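Local coordinates for protein beta-glucoside kinase (Listeria monocytogenes, PDB 4HTL) that phosphorylates cellobiose with ATP to give cellobiose-6'-phosphate and may also act as a transcriptional regulator of the cellobiose-PTS operon, at residues A[241-244]-A[245-249]; A[284-287]-A[288-292]. One frame throughout, in Å; residues are numbered along the deposited sequence.

Interactions 1 and 2 belong to different lobes of one ROK-family chain, with centres 23 Å apart and nearest atoms about 13 Å apart, so neither touches the other. Interaction 1 is the turn that takes residues 241-244, an inner strand of one five-stranded sheet, into residues 245-249, which include a 3-10 turn. Interaction 2 lies in helix 280-293, which packs on strands 6-11, 59-64 and 101-105 of the other five-stranded sheet. Interaction 2 borders the ATP site inferred from relatives at residues 8-14, the side chain of Val-286 being about 4 Å from that of Ala-8; interaction 1 stands farther off, Gly-245 about 12 Å from the side chain of Asp-10.

Interaction 1. Residues A[241-244]-A[245-249]; sequences IFIG and GGITS
Ile-243 and Ile-247 approach at a slant across the turn that ends the strand, and their CG2 methyls meet at 4.1 Å. On Ile-243, CG1 stands beside the backbone N (chi1 -50°), a choice that turns CG2 to the carbonyl side and thus onward along the chain. Ile-247 answers with CG2 held between its backbone N and carbonyl carbon. The CA-CB bond of Ile-247 points toward the strand, and its CG2 also rests 3.5 Å from Gly-244 O. Thr-248 approaches Gly-244 with its own methyl, CG2 lying 3.9 Å from Gly-244 CA. Two branched residues of the turn therefore bear on one glycine, whose bare backbone they can approach closely. Gly-245 has a positive phi (99°), at which a CB would be jammed against Gly-244 O, so this corner calls for glycine. The turn is tied up by its own backbone: Thr-248 N donates to Gly-245 O at 3.0 Å. One residue on, Gly-246 O accepts twice from Ser-249, from N at 2.9 Å and from OG at 2.8 Å, the two donors reaching it from opposite faces of the carbonyl plane. A strand running into Gly-Gly-Gly and then a helical turn recalls the glycine-rich adenosine motif of the actin-like ATPase fold, consistent with a place beside the nucleotide site. Strand 240-244 runs parallel between 126-131 and 270-273, with Ile-243 bonded through its backbone to Glu-272 and Ala-274. Ile-131 of strand 126-131 touches both isoleucines; Phe-253 of helix 253-261 packs on Ile-243, Ile-247 and Thr-248, while Phe-221 and Ile-225 of helix 212-236 close on Ile-247.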
loop_
_atom_site.group_PDB
_atom_site.type_symbol
_atom_site.label_atom_id
_atom_site.label_comp_id
_atom_site.label_asym_id
_atom_site.label_seq_id
_atom_site.Cartn_x
_atom_site.Cartn_y
_atom_site.Cartn_z
ATOM N N ILE A 241 9.898 -4.363 7.708
ATOM C CA ILE A 241 8.570 -4.474 8.304
ATOM C C ILE A 241 8.751 -4.944 9.726
ATOM O O ILE A 241 9.278 -6.037 9.980
ATOM C CB ILE A 241 7.642 -5.444 7.538
ATOM C CG1 ILE A 241 7.506 -4.988 6.052
ATOM C CG2 ILE A 241 6.251 -5.559 8.210
ATOM C CD1 ILE A 241 6.692 -5.933 5.191
ATOM N N PHE A 242 8.304 -4.108 10.641
ATOM C CA PHE A 242 8.388 -4.406 12.067
ATOM C C PHE A 242 7.091 -5.016 12.539
ATOM O O PHE A 242 6.009 -4.411 12.384
ATOM C CB PHE A 242 8.730 -3.158 12.873
ATOM C CG PHE A 242 10.043 -2.511 12.461
ATOM C CD1 PHE A 242 11.223 -3.203 12.565
ATOM C CD2 PHE A 242 10.080 -1.243 11.883
ATOM C CE1 PHE A 242 12.416 -2.664 12.147
ATOM C CE2 PHE A 242 11.274 -0.688 11.497
ATOM C CZ PHE A 242 12.430 -1.390 11.608
ATOM N N ILE A 243 7.188 -6.198 13.149
ATOM C CA ILE A 243 5.991 -6.925 13.523
ATOM C C ILE A 243 5.880 -6.992 15.034
ATOM O O ILE A 243 6.860 -7.292 15.720
ATOM C CB ILE A 243 5.952 -8.352 12.937
ATOM C CG1 ILE A 243 6.240 -8.361 11.401
ATOM C CG2 ILE A 243 4.555 -8.969 13.263
ATOM C CD1 ILE A 243 6.314 -9.744 10.718
ATOM N N GLY A 244 4.697 -6.602 15.538
ATOM C CA GLY A 244 4.432 -6.547 16.947
ATOM C C GLY A 244 3.054 -7.086 17.286
ATOM O O GLY A 244 2.382 -7.686 16.450
ATOM N N GLY A 245 2.652 -6.894 18.541
ATOM C CA GLY A 245 1.363 -7.339 19.030
ATOM C C GLY A 245 1.458 -8.654 19.797
ATOM O O GLY A 245 2.546 -9.164 20.078
ATOM N N GLY A 246 0.286 -9.235 20.064
ATOM C CA GLY A 246 0.166 -10.504 20.766
ATOM C C GLY A 246 1.028 -11.622 20.218
ATOM O O GLY A 246 1.501 -12.447 20.969
ATOM N N ILE A 247 1.245 -11.643 18.902
ATOM C CA ILE A 247 2.058 -12.682 18.278
ATOM C C ILE A 247 3.444 -12.816 18.863
ATOM O O ILE A 247 4.027 -13.909 18.841
ATOM C CB ILE A 247 2.097 -12.477 16.726
ATOM C CG1 ILE A 247 2.588 -13.714 16.026
ATOM C CG2 ILE A 247 2.846 -11.178 16.329
ATOM C CD1 ILE A 247 2.467 -13.576 14.519
ATOM N N THR A 248 3.985 -11.718 19.384
ATOM C CA THR A 248 5.293 -11.757 20.076
ATOM C C THR A 248 5.331 -12.656 21.332
ATOM O O THR A 248 6.415 -12.934 21.866
ATOM C CB THR A 248 5.805 -10.354 20.492
ATOM O OG1 THR A 248 5.104 -9.866 21.664
ATOM C CG2 THR A 248 5.692 -9.404 19.355
ATOM N N SER A 249 4.169 -13.097 21.797
ATOM C CA SER A 249 4.068 -14.133 22.859
ATOM C C SER A 249 4.672 -15.468 22.360
ATOM O O SER A 249 4.906 -16.352 23.147
ATOM C CB SER A 249 2.611 -14.375 23.314
ATOM O OG SER A 249 1.815 -14.928 22.261
#

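Interaction 2. Residues A[284-287]-A[288-292]; sequences GAVY and HFLQE
Tyr-287 has CG anti to its backbone N (chi1 -174°) and Gln-291 has CG beside its own N, anti to the carbonyl carbon (chi1 -79°), which brings ring and amide together one helical turn apart. The amide reaches the CE2 side of the ring: Tyr-287 CE2 lies 3.6 Å from Gln-291 CD and 3.7 Å from Gln-291 NE2, with ring and amide planes 37° apart, an inclined contact and no stack. Gln-291 has two conformers and only this one is described, so the pairing is provisional. Val-286 and Leu-290 run side by side and point the same way, Val-286 CG1 to Leu-290 CD1 at 3.9 Å. CG of Leu-290 also sits 3.4 Å from Val-286 O. Beneath these pairs run regular i to i+4 bonds, from His-288 N to Gly-284 O and from Phe-289 N to Ala-285 O, both 2.9 Å; Leu-290 N to Val-286 O follows at 2.8 Å. Val-286 and Phe-289 lean on Ile-6 and Ala-61 of the central strands, and the Tyr-287 ring meets Trp-116 of helix 106-117. A C-terminal helix returning to the first lobe and pairing with helix 106-117 probably corresponds to the second connecting helix of the actin-like ATPase fold.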
loop_
_atom_site.group_PDB
_atom_site.type_symbol
_atom_site.label_atom_id
_atom_site.label_comp_id
_atom_site.label_asym_id
_atom_site.label_seq_id
_atom_site.Cartn_x
_atom_site.Cartn_y
_atom_site.Cartn_z
ATOM N N GLY A 284 4.824 7.519 21.001
ATOM C CA GLY A 284 4.495 8.077 19.682
ATOM C C GLY A 284 3.559 9.255 19.736
ATOM O O GLY A 284 3.671 10.205 18.933
ATOM N N ALA A 285 2.632 9.221 20.696
ATOM C CA ALA A 285 1.713 10.348 20.898
ATOM C C ALA A 285 2.560 11.577 21.219
ATOM O O ALA A 285 2.326 12.663 20.691
ATOM C CB ALA A 285 0.722 10.046 22.021
ATOM N N VAL A 286 3.541 11.397 22.099
ATOM C CA VAL A 286 4.462 12.464 22.445
ATOM C C VAL A 286 5.252 12.985 21.257
ATOM O O VAL A 286 5.353 14.204 21.059
ATOM C CB VAL A 286 5.334 12.111 23.673
ATOM C CG1 VAL A 286 6.471 13.150 23.903
ATOM C CG2 VAL A 286 4.411 11.985 24.889
ATOM N N TYR A 287 5.817 12.088 20.473
ATOM C CA TYR A 287 6.487 12.500 19.261
ATOM C C TYR A 287 5.612 13.371 18.377
ATOM O O TYR A 287 6.054 14.447 17.924
ATOM C CB TYR A 287 7.006 11.296 18.505
ATOM C CG TYR A 287 7.833 11.607 17.300
ATOM C CD1 TYR A 287 9.212 11.771 17.402
ATOM C CD2 TYR A 287 7.263 11.638 16.050
ATOM C CE1 TYR A 287 9.987 12.004 16.294
ATOM C CE2 TYR A 287 8.042 11.862 14.928
ATOM C CZ TYR A 287 9.406 12.052 15.072
ATOM O OH TYR A 287 10.212 12.263 13.977
ATOM N N HIS A 288 4.381 12.933 18.127
ATOM C CA HIS A 288 3.447 13.751 17.346
ATOM C C HIS A 288 3.227 15.108 17.965
ATOM O O HIS A 288 3.287 16.116 17.275
ATOM C CB HIS A 288 2.124 12.999 17.158
ATOM C CG HIS A 288 1.062 13.803 16.499
ATOM N ND1 HIS A 288 1.192 14.291 15.257
ATOM C CD2 HIS A 288 -0.170 14.255 16.972
ATOM C CE1 HIS A 288 0.089 15.000 14.936
ATOM N NE2 HIS A 288 -0.737 14.990 15.991
ATOM N N PHE A 289 2.995 15.155 19.280
ATOM C CA PHE A 289 2.805 16.419 20.000
ATOM C C PHE A 289 4.003 17.337 19.802
ATOM O O PHE A 289 3.837 18.522 19.511
ATOM C CB PHE A 289 2.617 16.147 21.509
ATOM C CG PHE A 289 2.538 17.398 22.344
ATOM C CD1 PHE A 289 1.326 17.937 22.698
ATOM C CD2 PHE A 289 3.695 18.018 22.784
ATOM C CE1 PHE A 289 1.266 19.084 23.463
ATOM C CE2 PHE A 289 3.648 19.162 23.539
ATOM C CZ PHE A 289 2.425 19.701 23.876
ATOM N N LEU A 290 5.212 16.771 19.934
ATOM C CA LEU A 290 6.455 17.558 19.786
ATOM C C LEU A 290 6.628 18.137 18.360
ATOM O O LEU A 290 7.104 19.264 18.190
ATOM C CB LEU A 290 7.678 16.728 20.186
ATOM C CG LEU A 290 7.826 16.407 21.683
ATOM C CD1 LEU A 290 8.951 15.410 21.912
ATOM C CD2 LEU A 290 8.039 17.652 22.557
ATOM N N GLN A 291 6.207 17.372 17.355
ATOM C CA GLN A 291 6.208 17.814 15.953
ATOM C C GLN A 291 5.216 18.953 15.747
ATOM O O GLN A 291 5.494 19.934 15.049
ATOM C CB GLN A 291 5.831 16.657 15.019
ATOM C CG GLN A 291 6.970 15.679 14.736
ATOM C CD GLN A 291 6.681 14.835 13.528
ATOM O OE1 GLN A 291 5.576 14.294 13.381
ATOM N NE2 GLN A 291 7.649 14.729 12.641
ATOM N N GLU A 292 4.039 18.809 16.363
ATOM C CA GLU A 292 2.995 19.821 16.277
ATOM C C GLU A 292 3.395 21.140 16.951
ATOM O O GLU A 292 3.069 22.226 16.422
ATOM C CB GLU A 292 1.667 19.310 16.854
ATOM C CG GLU A 292 0.934 18.316 15.947
ATOM C CD GLU A 292 0.444 18.956 14.664
ATOM O OE1 GLU A 292 -0.550 19.728 14.709
ATOM O OE2 GLU A 292 1.059 18.688 13.605
#